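PDB 2I5E: hypothetical protein MM_2497 from Methanosarcina mazei, which probably transfers the guanylyl group of GTP to (2S)-2-phospholactate, a step in the biosynthesis of the hydride carrier coenzyme F420. Local coordinates for residues F31-L34 / M35-V39. Numbering follows the deposited sequence.
Sequences FVEL and MLNQV
F31 and M35, one helical turn apart, form a Met-aromatic pair that serves as a compact example of how i, i+4 side chains organise the buried side of a helix. M35, present as selenomethionine, approaches one face of the phenyl ring obliquely: SE lies 4.2 Å from the centroid of the F31 ring and 30° off the ring normal, while CG lies over the same face, offset from the centre toward the rim. The chain then bends at its last torsion, which carries the terminal methyl back along the ring, where CE meets CE2 of F31 at 3.5 Å. F31 contributes its half with CG anti to the backbone N (chi1 -173°), which places the ring beside the M35 chain. The methyl also has a looser neighbour in CG2 of V32, 4.1 Å from CE. Beyond this pair, the ring packs against I172, L178 and L181 and, with M35, against helix 188-194 at A189. Replacing F31 with alanine would probably leave the selenium and methyl of M35 without their aromatic partner and open a gap toward helices 175-184 and 188-194.

On another side of the helix, E33 and N37 run side by side in the same direction, with CG of E33 4.0 Å from ND2 of N37. Their carboxylate and amide planes are turned 68° apart, and the carboxylate finds its strong partner in K12, through a salt bridge. Beneath both pairs run regular backbone bonds, M35 N to F31 O at 2.9 Å and N37 N to E33 O at 3.2 Å. The whole is an i, i+4 Met-aromatic contact within an alpha-helix, here joining helix 25-45 to the C-terminal helices of a GT-A-like nucleotidyltransferase fold.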
loop_
_atom_site.group_PDB
_atom_site.type_symbol
_atom_site.label_atom_id
_atom_site.label_comp_id
_atom_site.label_asym_id
_atom_site.label_seq_id
_atom_site.Cartn_x
_atom_site.Cartn_y
_atom_site.Cartn_z
ATOM N N PHE A 31 17.449 -11.800 -8.255
ATOM C CA PHE A 31 16.538 -11.124 -7.383
ATOM C C PHE A 31 15.279 -11.989 -7.193
ATOM O O PHE A 31 14.982 -12.444 -6.134
ATOM C CB PHE A 31 16.185 -9.769 -8.026
ATOM C CG PHE A 31 15.374 -8.885 -7.151
ATOM C CD1 PHE A 31 15.685 -8.771 -5.791
ATOM C CD2 PHE A 31 14.300 -8.169 -7.665
ATOM C CE1 PHE A 31 14.958 -8.009 -4.976
ATOM C CE2 PHE A 31 13.549 -7.350 -6.838
ATOM C CZ PHE A 31 13.890 -7.251 -5.504
ATOM N N VAL A 32 14.550 -12.239 -8.271
ATOM C CA VAL A 32 13.337 -13.049 -8.283
ATOM C C VAL A 32 13.485 -14.384 -7.491
ATOM O O VAL A 32 12.666 -14.769 -6.661
ATOM C CB VAL A 32 13.075 -13.188 -9.800
ATOM C CG1 VAL A 32 13.041 -14.609 -10.336
ATOM C CG2 VAL A 32 12.034 -12.167 -10.320
ATOM N N GLU A 33 14.578 -15.076 -7.711
ATOM C CA GLU A 33 14.879 -16.317 -6.965
ATOM C C GLU A 33 14.958 -16.032 -5.483
ATOM O O GLU A 33 14.393 -16.751 -4.661
ATOM C CB GLU A 33 16.217 -16.900 -7.411
ATOM C CG GLU A 33 16.554 -18.194 -6.613
ATOM C CD GLU A 33 17.733 -18.972 -7.256
ATOM O OE1 GLU A 33 17.681 -19.226 -8.473
ATOM O OE2 GLU A 33 18.701 -19.327 -6.518
ATOM N N LEU A 34 15.661 -14.963 -5.113
ATOM C CA LEU A 34 15.683 -14.585 -3.637
ATOM C C LEU A 34 14.266 -14.279 -3.115
ATOM O O LEU A 34 13.914 -14.672 -2.007
ATOM C CB LEU A 34 16.648 -13.412 -3.341
ATOM C CG LEU A 34 18.077 -13.606 -3.777
ATOM C CD1 LEU A 34 18.885 -12.356 -3.555
ATOM C CD2 LEU A 34 18.698 -14.815 -3.063
HETATM N N MSE A 35 13.461 -13.574 -3.912
HETATM C CA MSE A 35 12.080 -13.256 -3.491
HETATM C C MSE A 35 11.265 -14.496 -3.348
HETATM O O MSE A 35 10.565 -14.621 -2.360
HETATM C CB MSE A 35 11.413 -12.266 -4.420
HETATM C CG MSE A 35 11.950 -10.856 -4.190
HETATM SE SE MSE A 35 10.858 -9.538 -5.063
HETATM C CE MSE A 35 11.108 -9.912 -7.002
ATOM N N LEU A 36 11.384 -15.447 -4.290
ATOM C CA LEU A 36 10.656 -16.739 -4.190
ATOM C C LEU A 36 10.889 -17.423 -2.869
ATOM O O LEU A 36 9.945 -17.940 -2.211
ATOM C CB LEU A 36 11.090 -17.712 -5.321
ATOM C CG LEU A 36 10.414 -19.093 -5.416
ATOM C CD1 LEU A 36 8.880 -18.985 -5.736
ATOM C CD2 LEU A 36 11.163 -20.110 -6.411
ATOM N N ASN A 37 12.183 -17.549 -2.548
ATOM C CA ASN A 37 12.618 -18.243 -1.356
ATOM C C ASN A 37 12.073 -17.661 -0.079
ATOM O O ASN A 37 11.848 -18.397 0.872
ATOM C CB ASN A 37 14.158 -18.321 -1.301
ATOM C CG ASN A 37 14.672 -19.327 -2.254
ATOM O OD1 ASN A 37 13.995 -20.309 -2.533
ATOM N ND2 ASN A 37 15.827 -19.084 -2.815
ATOM N N GLN A 38 11.990 -16.340 -0.019
ATOM C CA GLN A 38 11.423 -15.645 1.119
ATOM C C GLN A 38 9.889 -15.890 1.262
ATOM O O GLN A 38 9.371 -16.100 2.373
ATOM C CB GLN A 38 11.695 -14.152 0.967
ATOM C CG GLN A 38 13.195 -13.702 1.172
ATOM C CD GLN A 38 13.249 -12.318 1.712
ATOM O OE1 GLN A 38 13.467 -11.336 0.986
ATOM N NE2 GLN A 38 12.964 -12.207 3.000
ATOM N N VAL A 39 9.165 -15.844 0.136
ATOM C CA VAL A 39 7.718 -16.292 0.128
ATOM C C VAL A 39 7.487 -17.717 0.594
ATOM O O VAL A 39 6.595 -17.906 1.436
ATOM C CB VAL A 39 7.040 -16.079 -1.238
ATOM C CG1 VAL A 39 5.587 -16.518 -1.224
ATOM C CG2 VAL A 39 7.257 -14.640 -1.668
#